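Local coordinates for hypothetical UPF0271 protein TTHB195 (Thermus thermophilus, PDB 2DFA) that probably cleaves 5-oxoproline to L-glutamate at the expense of ATP, as subunit A of a three-component 5-oxoprolinase, at residues R73-L78 / A118-E123; H107-G112 / V161-P166; A113-A118 / V142-T147; A169-R172 / L176-R179; A196-L201 / G210-V215. All coordinates share one frame; numbering follows the deposited sequence. Where two conformers were deposited one is given.

Contact 1 (R73-L78 / A118-E123)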
# COMPACT_ATOMS: atom_id res chain seq x y z
N ARG A 73 7.24 -13.17 -1.58
CA ARG A 73 7.99 -14.39 -1.25
C ARG A 73 7.43 -15.09 -0.01
O ARG A 73 7.98 -16.10 0.43
CB ARG A 73 9.45 -14.04 -0.99
CG ARG A 73 10.15 -13.36 -2.15
CD ARG A 73 10.48 -14.34 -3.26
NE ARG A 73 11.45 -13.78 -4.20
CZ ARG A 73 11.96 -14.46 -5.23
NH1 ARG A 73 11.59 -15.71 -5.45
NH2 ARG A 73 12.84 -13.87 -6.04
N ARG A 74 6.35 -14.55 0.54
CA ARG A 74 5.77 -15.14 1.74
C ARG A 74 4.40 -15.76 1.51
O ARG A 74 3.52 -15.15 0.90
CB ARG A 74 5.68 -14.06 2.84
CG ARG A 74 7.03 -13.42 3.14
CD ARG A 74 6.98 -12.41 4.28
NE ARG A 74 6.16 -11.24 3.98
CZ ARG A 74 6.08 -10.18 4.77
NH1 ARG A 74 6.76 -10.15 5.91
NH2 ARG A 74 5.30 -9.15 4.45
N GLU A 75 4.23 -16.99 1.99
CA GLU A 75 2.97 -17.70 1.87
C GLU A 75 1.84 -16.86 2.48
O GLU A 75 2.00 -16.30 3.56
CB GLU A 75 3.07 -19.05 2.60
CG GLU A 75 1.74 -19.70 3.01
CD GLU A 75 0.86 -20.08 1.83
OE1 GLU A 75 1.32 -19.97 0.67
OE2 GLU A 75 -0.30 -20.50 2.07
N MET A 76 0.72 -16.78 1.77
CA MET A 76 -0.45 -16.02 2.23
C MET A 76 -1.70 -16.89 2.04
O MET A 76 -1.90 -17.48 0.98
CB MET A 76 -0.63 -14.72 1.43
CG MET A 76 0.40 -13.64 1.72
SD MET A 76 -0.00 -12.08 0.94
CE MET A 76 -1.39 -11.51 1.98
N ALA A 77 -2.53 -16.95 3.07
CA ALA A 77 -3.74 -17.77 3.02
C ALA A 77 -4.87 -17.17 2.17
O ALA A 77 -5.94 -16.86 2.69
CB ALA A 77 -4.24 -18.03 4.44
N LEU A 78 -4.62 -17.00 0.87
CA LEU A 78 -5.64 -16.46 -0.02
C LEU A 78 -6.64 -17.55 -0.39
O LEU A 78 -6.26 -18.70 -0.61
CB LEU A 78 -5.02 -15.91 -1.31
CG LEU A 78 -4.75 -14.41 -1.46
CD1 LEU A 78 -3.74 -13.96 -0.41
CD2 LEU A 78 -4.21 -14.14 -2.86
N ALA A 118 0.93 -22.89 -5.51
CA ALA A 118 0.29 -23.56 -6.65
C ALA A 118 0.83 -24.97 -6.86
O ALA A 118 0.08 -25.90 -7.17
CB ALA A 118 0.50 -22.74 -7.91
N CYS A 119 2.14 -25.14 -6.68
CA CYS A 119 2.76 -26.44 -6.87
C CYS A 119 2.33 -27.51 -5.87
O CYS A 119 2.49 -28.71 -6.14
CB CYS A 119 4.29 -26.31 -6.84
SG CYS A 119 4.98 -25.45 -8.28
N ARG A 120 1.76 -27.10 -4.74
CA ARG A 120 1.32 -28.07 -3.74
C ARG A 120 -0.15 -27.94 -3.34
O ARG A 120 -0.66 -28.76 -2.57
CB ARG A 120 2.19 -27.96 -2.49
CG ARG A 120 2.23 -26.57 -1.86
CD ARG A 120 3.19 -26.52 -0.68
NE ARG A 120 3.47 -25.15 -0.26
CZ ARG A 120 2.58 -24.34 0.31
NH1 ARG A 120 1.34 -24.75 0.55
NH2 ARG A 120 2.94 -23.10 0.64
N ASP A 121 -0.84 -26.93 -3.86
CA ASP A 121 -2.24 -26.71 -3.52
C ASP A 121 -3.14 -26.68 -4.75
O ASP A 121 -3.13 -25.72 -5.52
CB ASP A 121 -2.39 -25.41 -2.73
CG ASP A 121 -3.80 -25.21 -2.22
OD1 ASP A 121 -4.30 -26.10 -1.51
OD2 ASP A 121 -4.40 -24.16 -2.53
N ARG A 122 -3.94 -27.73 -4.93
CA ARG A 122 -4.83 -27.84 -6.08
C ARG A 122 -5.81 -26.69 -6.27
O ARG A 122 -6.04 -26.28 -7.41
CB ARG A 122 -5.62 -29.16 -6.03
CG ARG A 122 -4.80 -30.39 -6.40
CD ARG A 122 -5.68 -31.63 -6.46
NE ARG A 122 -4.91 -32.85 -6.71
CZ ARG A 122 -4.42 -33.20 -7.90
NH1 ARG A 122 -4.62 -32.43 -8.97
NH2 ARG A 122 -3.72 -34.32 -8.02
N GLU A 123 -6.40 -26.19 -5.19
CA GLU A 123 -7.35 -25.09 -5.32
C GLU A 123 -6.68 -23.81 -5.83
O GLU A 123 -7.26 -23.07 -6.62
CB GLU A 123 -8.06 -24.81 -4.00
CG GLU A 123 -9.13 -25.84 -3.67
CD GLU A 123 -10.21 -25.90 -4.74
OE1 GLU A 123 -10.99 -24.94 -4.85
OE2 GLU A 123 -10.25 -26.91 -5.48
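E75 and R120 meet in a single salt bridge, OE1 of E75 lying 3.5 Å from NH2 of R120, and the pair illustrates how lightly two surface segments can be tied together. The tighter part is on the glutamate side. E75 swings its CG to the side opposite the backbone N (chi1 159°) and bends at chi2, which brings its carboxylate to two cations: OE2 is in salt-bridge contact with K117, its stronger polar partner, while OE1 is turned to R120. The backbone behind it is also held, since E75 and A77 hydrogen-bond with a second subunit, whose A77 packs on E75. R120, an exposed residue, is the loose side. Its chain is extended from CG to NE, and OE1 reaches the guanidinium obliquely, the carboxylate and guanidinium planes being 64° apart. At this length and tilt, the pairing is probably mainly electrostatic rather than a hydrogen bond. A77 centres an inverse gamma turn in one segment, with L78 N bonded to M76 O at 2.8 Å, and in the other D121 N-caps helix 122-135. The arrangement is that of a peripheral ion pair, joining the loop before helix 80-100 to the junction of helices 112-120 and 122-135, beside a subunit interface.

Contact 2 (H107-G112 / V161-P166)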
# COMPACT_ATOMS: atom_id res chain seq x y z
N HIS A 107 2.81 -15.30 -22.27
CA HIS A 107 2.53 -16.40 -21.35
C HIS A 107 2.22 -15.86 -19.96
O HIS A 107 2.16 -14.65 -19.75
CB HIS A 107 3.76 -17.31 -21.25
CG HIS A 107 4.97 -16.63 -20.68
ND1 HIS A 107 5.78 -15.80 -21.43
CD2 HIS A 107 5.48 -16.62 -19.43
CE1 HIS A 107 6.73 -15.30 -20.66
NE2 HIS A 107 6.57 -15.78 -19.44
N VAL A 108 2.01 -16.78 -19.03
CA VAL A 108 1.77 -16.43 -17.64
C VAL A 108 2.58 -17.40 -16.80
O VAL A 108 2.66 -18.59 -17.10
CB VAL A 108 0.28 -16.55 -17.23
CG1 VAL A 108 0.14 -16.29 -15.72
CG2 VAL A 108 -0.56 -15.53 -18.00
N LYS A 109 3.21 -16.87 -15.76
CA LYS A 109 4.02 -17.66 -14.85
C LYS A 109 3.94 -17.01 -13.46
O LYS A 109 4.44 -15.90 -13.26
CB LYS A 109 5.48 -17.69 -15.30
CG LYS A 109 6.42 -18.37 -14.31
CD LYS A 109 7.87 -18.16 -14.73
CE LYS A 109 8.85 -18.76 -13.74
NZ LYS A 109 10.25 -18.37 -14.09
N PRO A 110 3.33 -17.70 -12.50
CA PRO A 110 3.19 -17.20 -11.12
C PRO A 110 4.55 -16.89 -10.50
O PRO A 110 5.55 -17.52 -10.83
CB PRO A 110 2.49 -18.35 -10.40
CG PRO A 110 1.72 -19.03 -11.50
CD PRO A 110 2.69 -19.02 -12.64
N HIS A 111 4.57 -15.94 -9.57
CA HIS A 111 5.81 -15.54 -8.90
C HIS A 111 5.91 -15.99 -7.45
O HIS A 111 4.91 -16.09 -6.74
CB HIS A 111 5.96 -14.01 -8.92
CG HIS A 111 6.95 -13.50 -7.92
ND1 HIS A 111 8.31 -13.55 -8.12
CD2 HIS A 111 6.77 -12.98 -6.68
CE1 HIS A 111 8.93 -13.09 -7.05
NE2 HIS A 111 8.02 -12.73 -6.16
N GLY A 112 7.15 -16.24 -7.02
CA GLY A 112 7.45 -16.62 -5.65
C GLY A 112 6.53 -17.57 -4.90
O GLY A 112 6.25 -18.67 -5.35
N VAL A 161 3.43 -25.19 -20.52
CA VAL A 161 4.84 -25.09 -20.91
C VAL A 161 5.69 -25.56 -19.74
O VAL A 161 5.59 -25.02 -18.64
CB VAL A 161 5.22 -23.63 -21.25
CG1 VAL A 161 6.68 -23.55 -21.64
CG2 VAL A 161 4.34 -23.10 -22.38
N LEU A 162 6.52 -26.58 -19.98
CA LEU A 162 7.36 -27.14 -18.93
C LEU A 162 8.66 -26.39 -18.69
O LEU A 162 9.47 -26.20 -19.60
CB LEU A 162 7.65 -28.61 -19.23
CG LEU A 162 6.40 -29.48 -19.39
CD1 LEU A 162 6.81 -30.94 -19.55
CD2 LEU A 162 5.50 -29.31 -18.17
N GLU A 163 8.87 -25.99 -17.44
CA GLU A 163 10.05 -25.24 -17.05
C GLU A 163 11.08 -26.10 -16.32
O GLU A 163 10.74 -26.98 -15.54
CB GLU A 163 9.63 -24.07 -16.16
CG GLU A 163 10.77 -23.26 -15.58
CD GLU A 163 10.28 -21.99 -14.91
OE1 GLU A 163 9.39 -22.07 -14.04
OE2 GLU A 163 10.79 -20.91 -15.27
N ALA A 164 12.36 -25.83 -16.60
CA ALA A 164 13.46 -26.54 -15.97
C ALA A 164 14.40 -25.49 -15.41
O ALA A 164 14.44 -24.36 -15.91
CB ALA A 164 14.19 -27.42 -17.00
N PHE A 165 15.16 -25.85 -14.38
CA PHE A 165 16.07 -24.91 -13.74
C PHE A 165 17.52 -25.35 -13.74
O PHE A 165 17.94 -26.11 -12.87
CB PHE A 165 15.62 -24.66 -12.30
CG PHE A 165 14.18 -24.25 -12.18
CD1 PHE A 165 13.16 -25.18 -12.33
CD2 PHE A 165 13.84 -22.92 -11.93
CE1 PHE A 165 11.82 -24.80 -12.24
CE2 PHE A 165 12.51 -22.53 -11.84
CZ PHE A 165 11.50 -23.47 -11.99
N PRO A 166 18.31 -24.87 -14.71
CA PRO A 166 19.73 -25.25 -14.77
C PRO A 166 20.53 -24.82 -13.54
O PRO A 166 21.61 -25.36 -13.29
CB PRO A 166 20.21 -24.59 -16.06
CG PRO A 166 19.29 -23.40 -16.20
CD PRO A 166 17.95 -23.98 -15.83
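K109 and E163 both sit in extended backbone, K109 (phi/psi -149/114°) in the loop that leads to helix 112-120 and E163 within strand 160-164, so each can send a long side chain toward the other. Both chains stay extended, K109 through all four torsions, and they cross at about a right angle. Their ends join in a salt bridge that is also a hydrogen bond: K109 NZ donates to E163 OE2 at 2.9 Å, approaching on the syn lone pair, the side of the other carboxylate oxygen. K109 CE lies beside the same group, 3.4 Å from E163 OE1, so the last methylene as well as the amine rests against the carboxylate. N6 completes a triangle, its OD1 bonded to K109 NZ and its ND2 to E163 OE2. V142 and C221 touch both side chains, and Y115 packs on E163. K109 O bonds to H62, which with D8 and H111 may form an empty metal site. The pair is buried close to the centre of the folded chain, which implies that the opposite charges, together with the N6 amide, probably offset much of the cost of burial.

Contact 3 (A113-A118 / V142-T147)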
# COMPACT_ATOMS: atom_id res chain seq x y z
N ALA A 113 6.07 -17.12 -3.73
CA ALA A 113 5.21 -17.94 -2.89
C ALA A 113 3.92 -18.40 -3.56
O ALA A 113 3.40 -19.47 -3.22
CB ALA A 113 4.90 -17.21 -1.59
N LEU A 114 3.40 -17.61 -4.49
CA LEU A 114 2.17 -18.00 -5.19
C LEU A 114 2.50 -19.23 -6.04
O LEU A 114 1.72 -20.18 -6.10
CB LEU A 114 1.67 -16.86 -6.10
CG LEU A 114 0.40 -17.14 -6.94
CD1 LEU A 114 -0.75 -17.61 -6.04
CD2 LEU A 114 0.01 -15.88 -7.70
N TYR A 115 3.65 -19.19 -6.69
CA TYR A 115 4.12 -20.29 -7.54
C TYR A 115 4.22 -21.54 -6.67
O TYR A 115 3.67 -22.60 -7.00
CB TYR A 115 5.49 -19.94 -8.12
CG TYR A 115 6.00 -20.89 -9.18
CD1 TYR A 115 5.40 -20.95 -10.44
CD2 TYR A 115 7.11 -21.71 -8.94
CE1 TYR A 115 5.89 -21.81 -11.43
CE2 TYR A 115 7.60 -22.57 -9.92
CZ TYR A 115 6.99 -22.61 -11.17
OH TYR A 115 7.48 -23.45 -12.14
N LEU A 116 4.90 -21.42 -5.53
CA LEU A 116 5.07 -22.54 -4.62
C LEU A 116 3.74 -23.05 -4.06
O LEU A 116 3.54 -24.26 -3.95
CB LEU A 116 6.01 -22.15 -3.46
CG LEU A 116 7.44 -21.80 -3.86
CD1 LEU A 116 8.26 -21.46 -2.62
CD2 LEU A 116 8.07 -22.98 -4.60
N LYS A 117 2.83 -22.14 -3.72
CA LYS A 117 1.53 -22.55 -3.19
C LYS A 117 0.79 -23.34 -4.27
O LYS A 117 0.13 -24.34 -3.98
CB LYS A 117 0.71 -21.32 -2.78
CG LYS A 117 -0.58 -21.65 -2.03
CD LYS A 117 -1.35 -20.38 -1.69
CE LYS A 117 -2.62 -20.66 -0.88
NZ LYS A 117 -2.33 -21.30 0.42
N ALA A 118 0.93 -22.89 -5.51
CA ALA A 118 0.29 -23.56 -6.65
C ALA A 118 0.83 -24.97 -6.86
O ALA A 118 0.08 -25.90 -7.17
CB ALA A 118 0.50 -22.74 -7.91
N VAL A 142 3.16 -21.44 -17.77
CA VAL A 142 4.45 -22.06 -17.46
C VAL A 142 4.29 -22.77 -16.11
O VAL A 142 3.85 -22.17 -15.13
CB VAL A 142 5.56 -21.00 -17.36
CG1 VAL A 142 6.88 -21.63 -16.92
CG2 VAL A 142 5.73 -20.32 -18.71
N VAL A 143 4.65 -24.05 -16.07
CA VAL A 143 4.50 -24.82 -14.84
C VAL A 143 5.71 -25.70 -14.53
O VAL A 143 6.60 -25.88 -15.37
CB VAL A 143 3.27 -25.76 -14.91
CG1 VAL A 143 2.07 -25.00 -15.43
CG2 VAL A 143 3.58 -26.95 -15.81
N LEU A 144 5.72 -26.23 -13.32
CA LEU A 144 6.77 -27.14 -12.88
C LEU A 144 6.24 -28.53 -13.20
O LEU A 144 5.17 -28.91 -12.72
CB LEU A 144 7.03 -27.01 -11.38
CG LEU A 144 8.33 -26.32 -10.97
CD1 LEU A 144 8.49 -26.40 -9.45
CD2 LEU A 144 9.51 -26.99 -11.66
N PRO A 145 6.98 -29.30 -14.01
CA PRO A 145 6.53 -30.65 -14.36
C PRO A 145 6.39 -31.59 -13.16
O PRO A 145 7.16 -31.51 -12.20
CB PRO A 145 7.60 -31.11 -15.36
CG PRO A 145 8.83 -30.39 -14.88
CD PRO A 145 8.30 -29.01 -14.59
N GLY A 146 5.39 -32.46 -13.23
CA GLY A 146 5.16 -33.42 -12.16
C GLY A 146 4.46 -32.90 -10.92
O GLY A 146 4.45 -33.56 -9.89
N THR A 147 3.86 -31.72 -11.01
CA THR A 147 3.17 -31.12 -9.87
C THR A 147 1.66 -31.07 -10.07
O THR A 147 1.16 -31.24 -11.18
CB THR A 147 3.67 -29.67 -9.62
OG1 THR A 147 3.33 -28.85 -10.74
CG2 THR A 147 5.18 -29.65 -9.43
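Y115 pushes the phenol end of its ring across L144, with OH only 3.2 Å from L144 CG. The packing here is tight, and L144 is itself turned away from a regular staggered first torsion. The ring carbons share the contact: CZ lies 3.9 Å from L144 CG, and CE2 is 4.0 Å from L144 CD1. The two side chains cross at about a right angle, and the leucine meets the ring obliquely. At another part of the ring, V142 O stands near its plane at the edge, 4.2 Å from CE1. The hydroxyl also comes near L144 N, but at too poor an angle for a hydrogen bond. What carries the ring over is its first torsion, close to trans (chi1 -171°), which sends it off the helix to the strand end. With an alanine here, L144 would probably lose its cover from helix 112-120, leaving a gap where the ring had been. The far segment has its own brace, a type II turn from L144 to T147, in which T147 OG1 donates to L144 O at 2.7 Å in the carbonyl plane; T147 also N-caps helix 148-155. That helix links strand 141-143 to its parallel neighbour 160-164 in a beta-alpha-beta crossover. Y115, which also touches F165, packs helix 112-120 against the end of the first strand and the loop after the second, while L114 and A118 face helix 122-135.

Contact 4 (A169-R172 / L176-R179)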
# COMPACT_ATOMS: atom_id res chain seq x y z
N ALA A 169 19.51 -27.79 -8.15
CA ALA A 169 19.79 -29.22 -8.12
C ALA A 169 18.48 -29.99 -8.10
O ALA A 169 17.47 -29.52 -7.56
CB ALA A 169 20.62 -29.58 -6.89
N TYR A 170 18.50 -31.18 -8.70
CA TYR A 170 17.33 -32.04 -8.76
C TYR A 170 17.56 -33.30 -7.92
O TYR A 170 18.69 -33.69 -7.68
CB TYR A 170 17.04 -32.46 -10.20
CG TYR A 170 16.38 -31.40 -11.05
CD1 TYR A 170 17.06 -30.24 -11.40
CD2 TYR A 170 15.08 -31.57 -11.51
CE1 TYR A 170 16.45 -29.26 -12.20
CE2 TYR A 170 14.46 -30.61 -12.30
CZ TYR A 170 15.15 -29.46 -12.64
OH TYR A 170 14.53 -28.51 -13.42
N LEU A 171 16.46 -33.92 -7.49
CA LEU A 171 16.54 -35.14 -6.71
C LEU A 171 16.04 -36.27 -7.61
O LEU A 171 15.37 -36.02 -8.61
CB LEU A 171 15.66 -35.04 -5.47
CG LEU A 171 15.95 -33.89 -4.50
CD1 LEU A 171 14.96 -33.96 -3.34
CD2 LEU A 171 17.38 -33.97 -3.98
N ARG A 172 16.38 -37.51 -7.27
CA ARG A 172 15.94 -38.65 -8.07
C ARG A 172 14.43 -38.65 -8.29
O ARG A 172 13.95 -39.14 -9.31
CB ARG A 172 16.37 -39.97 -7.43
CG ARG A 172 17.87 -40.20 -7.45
CD ARG A 172 18.21 -41.60 -6.96
NE ARG A 172 17.66 -42.64 -7.82
CZ ARG A 172 18.04 -42.87 -9.07
NH1 ARG A 172 18.99 -42.13 -9.62
NH2 ARG A 172 17.48 -43.84 -9.77
N LEU A 176 12.66 -30.55 -7.52
CA LEU A 176 13.80 -29.73 -7.11
C LEU A 176 14.26 -30.02 -5.69
O LEU A 176 13.44 -30.28 -4.81
CB LEU A 176 13.44 -28.25 -7.25
CG LEU A 176 13.15 -27.78 -8.68
CD1 LEU A 176 12.62 -26.36 -8.66
CD2 LEU A 176 14.41 -27.89 -9.52
N ALA A 177 15.57 -29.96 -5.49
CA ALA A 177 16.10 -30.15 -4.15
C ALA A 177 15.78 -28.95 -3.26
O ALA A 177 15.78 -27.80 -3.69
CB ALA A 177 17.61 -30.32 -4.27
N PRO A 178 15.42 -29.25 -1.99
CA PRO A 178 15.20 -28.22 -0.98
C PRO A 178 16.28 -27.13 -0.97
O PRO A 178 17.48 -27.37 -1.08
CB PRO A 178 15.14 -28.92 0.38
CG PRO A 178 14.42 -30.20 -0.05
CD PRO A 178 15.15 -30.56 -1.44
N ARG A 179 15.79 -25.87 -0.85
CA ARG A 179 16.66 -24.69 -0.95
C ARG A 179 17.97 -24.73 -0.16
O ARG A 179 19.04 -24.48 -0.68
CB ARG A 179 15.86 -23.48 -0.47
CG ARG A 179 15.03 -22.85 -1.58
CD ARG A 179 15.84 -21.83 -2.40
NE ARG A 179 17.19 -22.33 -2.64
CZ ARG A 179 18.04 -21.54 -3.32
NH1 ARG A 179 17.64 -20.35 -3.74
NH2 ARG A 179 19.29 -21.94 -3.55
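Y170 and L176 both set CG anti to the carbonyl carbon, with chi1 of -77° in the tyrosine, and, with their backbones bridged, the side chains lie side by side, pointing the same way. One methyl does the touching: L176 CD2 sits over a face of the Y170 ring, 3.7 Å from its centroid and 17° off the ring normal, displaced toward the rim at CE1 and CZ. This is a CH-pi contact. The hydroxyl of Y170 is hydrogen-bonded with F165 N, outside the two segments, while M199 and V215 also pack on the tyrosine. The backbones of Y170 and L176 form a single beta bridge with CA atoms 4.5 Å apart. Its one direct bond is short and nearly straight, A177 N to A169 O at 2.8 Å and 175°, although the donor is tilted out of the carbonyl plane. A second apolar group gathers round L171, whose two methyls are shared between A177 and P178: CD2 rests 3.7 Å from A177 CB, and CD1 lies 3.9 Å from P178 CD. Trimming L171 to a glycine would probably leave the A177 methyl and the P178 ring without their leucine neighbour and open a gap beside them. A169 CB adds a lighter touch on A177 CB. S184 and R168 bond to the loop from outside. Between the two segments themselves, the chemistry is one backbone hydrogen bond plus apolar and CH-pi packing, which implies a join made without any ion pair.

Contact 5 (A196-L201 / G210-V215)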
# COMPACT_ATOMS: atom_id res chain seq x y z
N ALA A 196 22.39 -26.97 -18.43
CA ALA A 196 21.41 -26.49 -19.40
C ALA A 196 21.48 -27.27 -20.72
O ALA A 196 20.49 -27.74 -21.25
CB ALA A 196 21.68 -25.00 -19.65
N LEU A 197 22.71 -27.35 -21.28
CA LEU A 197 22.90 -28.11 -22.51
C LEU A 197 22.33 -29.52 -22.38
O LEU A 197 21.63 -30.03 -23.24
CB LEU A 197 24.41 -28.21 -22.77
CG LEU A 197 24.92 -27.21 -23.82
CD1 LEU A 197 26.39 -27.45 -24.18
CD2 LEU A 197 24.15 -27.28 -25.13
N ARG A 198 22.72 -30.17 -21.26
CA ARG A 198 22.27 -31.54 -21.01
C ARG A 198 20.75 -31.66 -21.05
O ARG A 198 20.18 -32.55 -21.66
CB ARG A 198 22.80 -31.95 -19.64
CG ARG A 198 22.62 -33.44 -19.36
CD ARG A 198 23.86 -34.26 -19.77
NE ARG A 198 23.52 -35.68 -19.92
CZ ARG A 198 23.32 -36.38 -18.79
NH1 ARG A 198 23.41 -35.77 -17.62
NH2 ARG A 198 23.05 -37.69 -18.85
N MET A 199 20.09 -30.74 -20.32
CA MET A 199 18.63 -30.77 -20.28
C MET A 199 18.01 -30.65 -21.68
O MET A 199 17.03 -31.29 -22.01
CB MET A 199 18.14 -29.60 -19.42
CG MET A 199 18.67 -29.63 -17.98
SD MET A 199 18.17 -28.16 -17.06
CE MET A 199 17.84 -28.96 -15.48
N VAL A 200 18.61 -29.76 -22.49
CA VAL A 200 18.10 -29.59 -23.85
C VAL A 200 18.45 -30.78 -24.75
O VAL A 200 17.60 -31.44 -25.34
CB VAL A 200 18.67 -28.30 -24.43
CG1 VAL A 200 18.17 -28.10 -25.86
CG2 VAL A 200 18.25 -27.11 -23.59
N LEU A 201 19.77 -31.03 -24.87
CA LEU A 201 20.25 -32.05 -25.81
C LEU A 201 19.85 -33.49 -25.41
O LEU A 201 19.64 -34.35 -26.25
CB LEU A 201 21.79 -31.97 -25.89
CG LEU A 201 22.31 -30.63 -26.44
CD1 LEU A 201 23.84 -30.61 -26.52
CD2 LEU A 201 21.81 -30.33 -27.85
N GLY A 210 22.15 -39.00 -6.30
CA GLY A 210 22.56 -40.15 -7.08
C GLY A 210 21.97 -40.30 -8.47
O GLY A 210 20.76 -40.12 -8.67
N GLY A 211 22.82 -40.64 -9.43
CA GLY A 211 22.37 -40.84 -10.80
C GLY A 211 21.83 -39.60 -11.49
O GLY A 211 22.35 -38.50 -11.29
N GLU A 212 20.80 -39.78 -12.30
CA GLU A 212 20.19 -38.67 -13.02
C GLU A 212 18.69 -38.87 -13.18
O GLU A 212 18.17 -39.96 -12.93
CB GLU A 212 20.82 -38.51 -14.41
CG GLU A 212 20.86 -39.78 -15.23
CD GLU A 212 21.55 -39.58 -16.57
OE1 GLU A 212 22.52 -38.80 -16.62
OE2 GLU A 212 21.14 -40.21 -17.57
N VAL A 213 18.00 -37.81 -13.59
CA VAL A 213 16.55 -37.87 -13.77
C VAL A 213 16.15 -37.22 -15.09
O VAL A 213 16.86 -36.37 -15.63
CB VAL A 213 15.82 -37.16 -12.59
CG1 VAL A 213 16.30 -35.72 -12.47
CG2 VAL A 213 14.31 -37.20 -12.81
N ALA A 214 15.00 -37.63 -15.62
CA ALA A 214 14.50 -37.09 -16.88
C ALA A 214 13.85 -35.73 -16.66
O ALA A 214 13.21 -35.49 -15.64
CB ALA A 214 13.49 -38.05 -17.49
N VAL A 215 14.04 -34.84 -17.62
CA VAL A 215 13.47 -33.50 -17.56
C VAL A 215 13.27 -32.97 -18.97
O VAL A 215 14.18 -33.01 -19.80
CB VAL A 215 14.38 -32.52 -16.79
CG1 VAL A 215 14.35 -32.83 -15.30
CG2 VAL A 215 15.81 -32.59 -17.32
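R198 and E212 cross at about a right angle, guanidinium and carboxylate planes 39° apart, and a single oxygen, E212 OE1, takes both terminal nitrogens. It stands in the guanidinium plane at the edge. From NH2 the bond is nearly straight (170°) and, at 2.5 Å, so short that its exact length is doubtful; from NH1, 3.3 Å away, it is weak and bent. Seen from the acid, NH2 arrives on the syn side but 23° out of the carboxylate plane. This is therefore a fork onto one oxygen rather than a two-oxygen pairing. R198 bends at chi2, which swings its head off the helix toward the strand; its NE is in a further salt bridge with E202. The other pair is apolar and looser: M199 and V215 cross obliquely, with M199 CG 4.2 Å from V215 CG2. R198 and E212 are partly exposed, M199 and V215 buried. M199 also touches Y170 and L220 of strand 219-222. The contact lays the last turns of helix 189-201 against the antiparallel pair of strands 204-206 and 212-214, with V205 packing on both M199 and V215.

Contacts 2 and 3 form the core, and they meet at neighbouring strands 141-143 and 160-164. Contact 1 is the surface case, yet it shares helix 112-120 with contact 3 and is tied to it through E75 and K117. Contacts 4 and 5 are partly buried and touch each other, Y170 packing on M199 and V215, while F165 connects contact 4 back to contact 2. Three contacts use an ion pair, with different surroundings: buried and joined by an asparagine in contact 2, long and oblique at the surface in contact 1, forked at a helix end in contact 5. Contact 3 relies on packing, and contact 4 adds a backbone bond to it.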